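Side-chain contacts in acyl-CoA dehydrogenase (Thermus thermophilus, PDB 2Z1Q), which probably catalyses the FAD-dependent oxidation of 2,3-saturated acyl-CoA thioesters to 2,3-dehydroacyl-CoA, handing the electrons on to an acceptor: residues 293-296 with 297-300; 303-306 with 307-311. All coordinates share one frame; numbering follows the deposited sequence.

Contact 1: 293-296 with 297-300. With FAD (flavin-adenine dinucleotide), chain C.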
ATOM      1  N   GLY B 293      26.170  10.325   7.952  1.00 36.33           N
ATOM      2  CA  GLY B 293      26.519  11.686   8.321  1.00 38.75           C
ATOM      3  C   GLY B 293      25.715  12.788   7.672  1.00 40.63           C
ATOM      4  O   GLY B 293      26.274  13.787   7.212  1.00 41.66           O
ATOM      5  N   ARG B 294      24.399  12.620   7.639  1.00 41.71           N
ATOM      6  CA  ARG B 294      23.527  13.618   7.040  1.00 41.08           C
ATOM      7  C   ARG B 294      22.059  13.263   7.245  1.00 39.46           C
ATOM      8  O   ARG B 294      21.677  12.088   7.238  1.00 38.23           O
ATOM      9  CB  ARG B 294      23.807  13.720   5.540  1.00 44.84           C
ATOM     10  CG  ARG B 294      23.765  15.132   4.982  1.00 50.19           C
ATOM     11  CD  ARG B 294      23.706  15.115   3.457  1.00 55.21           C
ATOM     12  NE  ARG B 294      24.586  14.105   2.868  1.00 57.58           N
ATOM     13  CZ  ARG B 294      24.646  13.827   1.567  1.00 59.47           C
ATOM     14  NH1 ARG B 294      23.879  14.484   0.702  1.00 59.54           N
ATOM     15  NH2 ARG B 294      25.471  12.884   1.125  1.00 59.54           N
ATOM     16  N   PRO B 295      21.212  14.283   7.450  1.00 37.76           N
ATOM     17  CA  PRO B 295      19.788  14.000   7.641  1.00 35.26           C
ATOM     18  C   PRO B 295      19.285  13.352   6.355  1.00 33.33           C
ATOM     19  O   PRO B 295      19.594  13.818   5.251  1.00 31.91           O
ATOM     20  CB  PRO B 295      19.198  15.384   7.885  1.00 34.79           C
ATOM     21  CG  PRO B 295      20.338  16.121   8.554  1.00 33.35           C
ATOM     22  CD  PRO B 295      21.505  15.704   7.696  1.00 36.71           C
ATOM     23  N   ILE B 296      18.536  12.262   6.493  1.00 31.21           N
ATOM     24  CA  ILE B 296      18.033  11.545   5.327  1.00 28.14           C
ATOM     25  C   ILE B 296      17.219  12.447   4.416  1.00 27.12           C
ATOM     26  O   ILE B 296      17.103  12.197   3.213  1.00 27.01           O
ATOM     27  CB  ILE B 296      17.214  10.296   5.752  1.00 26.83           C
ATOM     28  CG1 ILE B 296      16.031  10.671   6.653  1.00 24.49           C
ATOM     29  CG2 ILE B 296      18.125   9.354   6.496  1.00 25.30           C
ATOM     30  CD1 ILE B 296      15.199   9.460   7.098  1.00 22.75           C
ATOM     31  N   GLY B 297      16.686  13.513   4.998  1.00 27.83           N
ATOM     32  CA  GLY B 297      15.904  14.472   4.248  1.00 28.01           C
ATOM     33  C   GLY B 297      16.746  15.175   3.193  1.00 29.44           C
ATOM     34  O   GLY B 297      16.201  15.897   2.357  1.00 28.64           O
ATOM     35  N   ARG B 298      18.064  14.974   3.227  1.00 28.98           N
ATOM     36  CA  ARG B 298      18.948  15.596   2.244  1.00 31.74           C
ATOM     37  C   ARG B 298      19.207  14.679   1.048  1.00 31.28           C
ATOM     38  O   ARG B 298      19.755  15.113   0.030  1.00 29.78           O
ATOM     39  CB  ARG B 298      20.289  15.981   2.885  1.00 34.50           C
ATOM     40  CG  ARG B 298      20.206  17.139   3.865  1.00 39.84           C
ATOM     41  CD  ARG B 298      19.663  18.387   3.198  1.00 45.03           C
ATOM     42  NE  ARG B 298      19.622  19.524   4.113  1.00 52.03           N
ATOM     43  CZ  ARG B 298      18.787  19.644   5.146  1.00 54.56           C
ATOM     44  NH1 ARG B 298      18.845  20.726   5.913  1.00 54.84           N
ATOM     45  NH2 ARG B 298      17.894  18.695   5.409  1.00 55.56           N
ATOM     46  N   PHE B 299      18.819  13.413   1.175  1.00 29.54           N
ATOM     47  CA  PHE B 299      19.019  12.479   0.079  1.00 28.81           C
ATOM     48  C   PHE B 299      17.939  12.657  -0.973  1.00 27.32           C
ATOM     49  O   PHE B 299      16.775  12.938  -0.648  1.00 26.76           O
ATOM     50  CB  PHE B 299      19.013  11.041   0.590  1.00 29.65           C
ATOM     51  CG  PHE B 299      20.150  10.726   1.514  1.00 31.14           C
ATOM     52  CD1 PHE B 299      19.910  10.201   2.777  1.00 30.93           C
ATOM     53  CD2 PHE B 299      21.467  10.956   1.123  1.00 31.31           C
ATOM     54  CE1 PHE B 299      20.961   9.907   3.641  1.00 30.53           C
ATOM     55  CE2 PHE B 299      22.527  10.665   1.983  1.00 31.75           C
ATOM     56  CZ  PHE B 299      22.269  10.143   3.242  1.00 29.60           C
ATOM     57  N   GLY B 300      18.335  12.485  -2.230  1.00 25.28           N
ATOM     58  CA  GLY B 300      17.399  12.641  -3.323  1.00 24.87           C
ATOM     59  C   GLY B 300      16.111  11.836  -3.228  1.00 25.39           C
ATOM     60  O   GLY B 300      15.035  12.401  -3.336  1.00 24.21           O
TER
HETATM   61  PA  FAD C 700      16.134   4.664   8.719  1.00 59.87           P
HETATM   62  O1A FAD C 700      14.999   3.864   9.115  1.00 60.73           O
HETATM   63  O2A FAD C 700      17.429   4.864   9.640  1.00 55.74           O
HETATM   64  O5B FAD C 700      16.317   4.901   7.170  1.00 56.88           O
HETATM   65  C5B FAD C 700      15.404   5.881   6.700  1.00 57.58           C
HETATM   66  C4B FAD C 700      15.883   6.065   5.302  1.00 59.97           C
HETATM   67  O4B FAD C 700      16.710   5.190   4.614  1.00 60.21           O
HETATM   68  C3B FAD C 700      14.992   6.826   4.225  1.00 61.92           C
HETATM   69  O3B FAD C 700      15.105   8.246   4.402  1.00 64.25           O
HETATM   70  C2B FAD C 700      15.760   6.210   2.993  1.00 61.99           C
HETATM   71  O2B FAD C 700      15.703   6.983   1.780  1.00 66.06           O
HETATM   72  C1B FAD C 700      17.018   6.240   3.776  1.00 57.90           C
HETATM   73  N9A FAD C 700      18.324   6.228   3.151  1.00 54.53           N
HETATM   74  C8A FAD C 700      19.427   5.772   3.827  1.00 52.94           C
HETATM   75  N7A FAD C 700      20.481   5.890   3.114  1.00 53.65           N
HETATM   76  C5A FAD C 700      20.148   6.403   1.912  1.00 54.27           C
HETATM   77  C6A FAD C 700      20.863   6.735   0.730  1.00 54.53           C
HETATM   78  N6A FAD C 700      22.223   6.522   0.678  1.00 56.33           N
HETATM   79  N1A FAD C 700      20.168   7.249  -0.328  1.00 54.59           N
HETATM   80  C2A FAD C 700      18.857   7.473  -0.267  1.00 53.76           C
HETATM   81  N3A FAD C 700      18.165   7.182   0.821  1.00 52.69           N
HETATM   82  C4A FAD C 700      18.744   6.638   1.930  1.00 53.72           C
HETATM   83  N1  FAD C 700      18.823  -6.251  11.658  1.00 29.62           N
HETATM   84  C2  FAD C 700      19.772  -7.168  11.865  1.00 29.29           C
HETATM   85  O2  FAD C 700      20.939  -6.796  11.911  1.00 27.79           O
HETATM   86  N3  FAD C 700      19.498  -8.494  12.045  1.00 30.25           N
HETATM   87  C4  FAD C 700      18.206  -8.981  12.028  1.00 29.85           C
HETATM   88  O4  FAD C 700      17.963 -10.159  12.197  1.00 30.41           O
HETATM   89  C4X FAD C 700      17.113  -8.015  11.826  1.00 32.26           C
HETATM   90  N5  FAD C 700      15.820  -8.359  11.825  1.00 33.51           N
HETATM   91  C5X FAD C 700      14.831  -7.436  11.693  1.00 34.83           C
HETATM   92  C6  FAD C 700      13.436  -7.818  11.756  1.00 36.95           C
HETATM   93  C7  FAD C 700      12.440  -6.837  11.655  1.00 35.96           C
HETATM   94  C7M FAD C 700      10.990  -7.258  11.761  1.00 36.11           C
HETATM   95  C8  FAD C 700      12.782  -5.462  11.453  1.00 36.19           C
HETATM   96  C8M FAD C 700      11.723  -4.385  11.347  1.00 35.16           C
HETATM   97  C9  FAD C 700      14.114  -5.079  11.376  1.00 34.93           C
HETATM   98  C9A FAD C 700      15.165  -6.054  11.482  1.00 36.28           C
HETATM   99  N10 FAD C 700      16.522  -5.648  11.458  1.00 36.90           N
HETATM  100  C10 FAD C 700      17.518  -6.570  11.625  1.00 33.97           C
HETATM  101  C1' FAD C 700      16.768  -4.232  11.271  1.00 41.31           C
HETATM  102  C2' FAD C 700      17.154  -3.774   9.862  1.00 44.68           C
HETATM  103  O2' FAD C 700      18.435  -4.280   9.471  1.00 47.95           O
HETATM  104  C3' FAD C 700      17.164  -2.305  10.031  1.00 46.88           C
HETATM  105  O3' FAD C 700      15.818  -1.902  10.406  1.00 46.87           O
HETATM  106  C4' FAD C 700      17.515  -1.528   8.800  1.00 46.15           C
HETATM  107  O4' FAD C 700      18.836  -1.825   8.328  1.00 47.10           O
HETATM  108  C5' FAD C 700      17.341  -0.141   9.322  1.00 45.63           C
HETATM  109  O5' FAD C 700      17.507   0.847   8.426  1.00 41.09           O
HETATM  110  P   FAD C 700      16.977   2.079   9.315  1.00 43.21           P
HETATM  111  O1P FAD C 700      15.644   1.740   9.855  1.00 39.40           O
HETATM  112  O2P FAD C 700      18.006   2.356  10.552  1.00 40.36           O
HETATM  113  O3P FAD C 700      16.898   3.295   8.224  1.00 48.29           O

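Contact 2: 303-306 with 307-311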
ATOM      1  N   GLN B 303      13.707  13.138  -0.677  1.00 26.01           N
ATOM      2  CA  GLN B 303      13.155  14.409  -1.136  1.00 25.08           C
ATOM      3  C   GLN B 303      12.068  14.153  -2.178  1.00 25.63           C
ATOM      4  O   GLN B 303      11.038  14.825  -2.195  1.00 26.83           O
ATOM      5  CB  GLN B 303      14.248  15.301  -1.731  1.00 28.01           C
ATOM      6  CG  GLN B 303      15.391  15.655  -0.778  1.00 29.56           C
ATOM      7  CD  GLN B 303      15.778  17.122  -0.873  1.00 33.17           C
ATOM      8  OE1 GLN B 303      15.848  17.682  -1.968  1.00 33.94           O
ATOM      9  NE2 GLN B 303      16.032  17.750   0.272  1.00 34.27           N
ATOM     10  N   GLN B 304      12.288  13.173  -3.045  1.00 25.40           N
ATOM     11  CA  GLN B 304      11.293  12.848  -4.054  1.00 25.57           C
ATOM     12  C   GLN B 304       9.967  12.446  -3.369  1.00 23.44           C
ATOM     13  O   GLN B 304       8.895  12.873  -3.782  1.00 21.97           O
ATOM     14  CB  GLN B 304      11.821  11.725  -4.952  1.00 25.63           C
ATOM     15  CG  GLN B 304      10.796  11.140  -5.903  1.00 27.98           C
ATOM     16  CD  GLN B 304      11.398  10.059  -6.788  1.00 29.37           C
ATOM     17  OE1 GLN B 304      12.098  10.350  -7.753  1.00 31.43           O
ATOM     18  NE2 GLN B 304      11.129   8.802  -6.455  1.00 30.73           N
ATOM     19  N   LYS B 305      10.044  11.635  -2.318  1.00 21.85           N
ATOM     20  CA  LYS B 305       8.829  11.211  -1.613  1.00 22.83           C
ATOM     21  C   LYS B 305       8.128  12.410  -0.971  1.00 20.79           C
ATOM     22  O   LYS B 305       6.934  12.633  -1.181  1.00 24.70           O
ATOM     23  CB  LYS B 305       9.186  10.189  -0.533  1.00 22.28           C
ATOM     24  CG  LYS B 305       9.883   8.942  -1.035  1.00 21.51           C
ATOM     25  CD  LYS B 305      10.093   8.000   0.128  1.00 21.56           C
ATOM     26  CE  LYS B 305      11.114   6.914  -0.180  1.00 18.78           C
ATOM     27  NZ  LYS B 305      10.673   6.068  -1.299  1.00 19.24           N
ATOM     28  N   LEU B 306       8.885  13.178  -0.193  1.00 21.85           N
ATOM     29  CA  LEU B 306       8.389  14.371   0.498  1.00 22.29           C
ATOM     30  C   LEU B 306       7.756  15.361  -0.474  1.00 22.89           C
ATOM     31  O   LEU B 306       6.728  15.964  -0.170  1.00 21.50           O
ATOM     32  CB  LEU B 306       9.534  15.061   1.260  1.00 21.77           C
ATOM     33  CG  LEU B 306      10.116  14.312   2.462  1.00 22.42           C
ATOM     34  CD1 LEU B 306      11.354  15.037   2.970  1.00 22.38           C
ATOM     35  CD2 LEU B 306       9.059  14.194   3.562  1.00 20.68           C
ATOM     36  N   GLY B 307       8.359  15.520  -1.649  1.00 24.21           N
ATOM     37  CA  GLY B 307       7.798  16.424  -2.639  1.00 23.81           C
ATOM     38  C   GLY B 307       6.506  15.869  -3.216  1.00 24.97           C
ATOM     39  O   GLY B 307       5.506  16.586  -3.319  1.00 25.72           O
ATOM     40  N   GLU B 308       6.516  14.589  -3.591  1.00 25.65           N
ATOM     41  CA  GLU B 308       5.317  13.972  -4.161  1.00 25.89           C
ATOM     42  C   GLU B 308       4.182  13.982  -3.134  1.00 24.22           C
ATOM     43  O   GLU B 308       3.033  14.239  -3.477  1.00 26.45           O
ATOM     44  CB  GLU B 308       5.618  12.529  -4.622  1.00 25.57           C
ATOM     45  CG  GLU B 308       4.467  11.862  -5.340  1.00 26.74           C
ATOM     46  CD  GLU B 308       4.072  12.575  -6.622  1.00 29.39           C
ATOM     47  OE1 GLU B 308       2.909  12.422  -7.066  1.00 26.98           O
ATOM     48  OE2 GLU B 308       4.926  13.286  -7.199  1.00 27.82           O
ATOM     49  N   MET B 309       4.499  13.709  -1.873  1.00 23.83           N
ATOM     50  CA  MET B 309       3.475  13.723  -0.828  1.00 22.70           C
ATOM     51  C   MET B 309       2.773  15.078  -0.736  1.00 22.12           C
ATOM     52  O   MET B 309       1.539  15.150  -0.747  1.00 23.03           O
ATOM     53  CB  MET B 309       4.100  13.381   0.527  1.00 24.43           C
ATOM     54  CG  MET B 309       4.457  11.921   0.698  1.00 25.62           C
ATOM     55  SD  MET B 309       5.429  11.666   2.188  1.00 34.37           S
ATOM     56  CE  MET B 309       6.856  11.012   1.494  1.00 28.59           C
ATOM     57  N   ALA B 310       3.545  16.157  -0.651  1.00 22.66           N
ATOM     58  CA  ALA B 310       2.969  17.498  -0.561  1.00 23.86           C
ATOM     59  C   ALA B 310       2.153  17.810  -1.810  1.00 24.40           C
ATOM     60  O   ALA B 310       1.105  18.433  -1.752  1.00 26.29           O
ATOM     61  CB  ALA B 310       4.071  18.534  -0.379  1.00 23.47           C
ATOM     62  N   SER B 311       2.620  17.353  -2.957  1.00 25.46           N
ATOM     63  CA  SER B 311       1.880  17.610  -4.169  1.00 25.53           C
ATOM     64  C   SER B 311       0.513  16.910  -4.175  1.00 26.11           C
ATOM     65  O   SER B 311      -0.507  17.554  -4.435  1.00 25.53           O
ATOM     66  CB  SER B 311       2.698  17.182  -5.389  1.00 25.05           C
ATOM     67  OG  SER B 311       1.957  17.397  -6.579  1.00 25.84           O
TER

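Contact 1: 293-296 with 297-300
Pro295 and Arg298, then Ile296 and Phe299, are joined by consecutive three-residue backbone hydrogen bonds, Arg298 N to Pro295 O at 2.8 Å and Phe299 N to Ile296 O at 2.9 Å, which define a short 3-10 turn. Each N-H points fairly straight at its acceptor (159°), yet both donors stand above the carbonyl planes and so miss the lone-pair directions, in keeping with the tight winding. Alongside the turn the aliphatic parts of two arginines meet, with CD of Arg294 3.6 Å from CB of Arg298. The Arg294 chain then bends at its third torsion and brings the guanidinium over Phe299: atom CE2 of Phe299 stands 3.7 Å above the centre of that flat group. The two planes are 56° apart, so the ring tilts into the guanidinium face and does not lie flat on it. Phe299 meets the turn with CD1, which is 3.4 Å from Ile296 CA. Over one face of its ring lies the FAD adenine, C6A being 4.0 Å above the ring centre. Ile296 lines the adjoining ribose: chi1 at 58° sets CG1 between its own backbone N and carbonyl carbon, and the extended second torsion carries Ile296 CD1 to 3.0 Å from FAD O3B. Aromatic ring and isoleucine thus form one wall of the adenosine end of the FAD site. That site is built from two subunits: FAD is also hydrogen-bonded to Arg289 of this chain and to Thr149 and Ser183 of the second subunit, whose Gln476 packs on Phe299. Within its own chain the turn lies in the loop that follows helix 252-288, and Phe299 occupies the N-cap position of helix 300-331.

Contact 2: 303-306 with 307-311
Backbone hydrogen bonds from Gly307, Glu308, Met309 and Ala310 back to the carbonyls of Gln303, Gln304, Lys305 and Leu306 give the regular four-residue spacing of an alpha-helix. Met309 N to Lys305 O is 2.8 Å long and lies nearly along the C=O axis (166° at the oxygen). Ala310 N with Leu306 O is longer, 3.2 Å, and its donor is tilted from the carbonyl plane. Side-chain packing is carried chiefly by Met309. Its CG is placed beside its own backbone N, opposite the carbonyl carbon (chi1 -74°), and lies against the backbone carbonyl oxygen of Lys305, with Met309 CG 3.2 Å from Lys305 O. The terminal CE of Met309 falls 3.2 Å from CB of Lys305 and 3.1 Å from its carbonyl C, shorter than relaxed carbon-carbon contacts, which leaves the exact placing of that methyl doubtful. The apolar contact of Met309 CE with Leu306 CD2, 4.4 Å, carries the same reserve. The helix concerned, 300-331, belongs to the all-helical C-terminal domain of the acyl-CoA dehydrogenase fold, and neighbouring helices divide its surface: Leu306 and Met309 both pack on Ile372 of helix 348-372, Leu306 also on Leu568 of helix 556-570, and Ala310 on Leu509 of helix 505-528. Charged groups leave this turn for partners elsewhere. Lys305 NZ forms salt bridges with Glu368 and with Glu402 of the second subunit. The Glu308 carboxylate splits its two oxygens, OE1 to Arg312 NE and OE2 to Arg560 NE, a pairing that would be expected to keep this buried acid ionised. Of the Glu308 side chain, CB stays with the preceding turn, 3.4 Å from Gln304 O, before the bend at chi2 (62°) leads the carboxylate away.

In the fold
Following the chain from its N terminus, helix 252-288 ends, contact 1 closes a short turn in the loop behind it, and contact 2 comes next, a little way into helix 300-331. The two are in series, neither enclosing nor crossing the other, with centres about 14 Å apart. They touch directly: Gln303 NE2 of contact 2 reaches back to Gly297 O of contact 1 at 2.8 Å, a probable hydrogen bond bridging the start of the helix. Contact 1 sets the loop against FAD; contact 2 lies where helix 300-331 meets helices 348-372, 505-528 and 556-570; both also touch the second subunit.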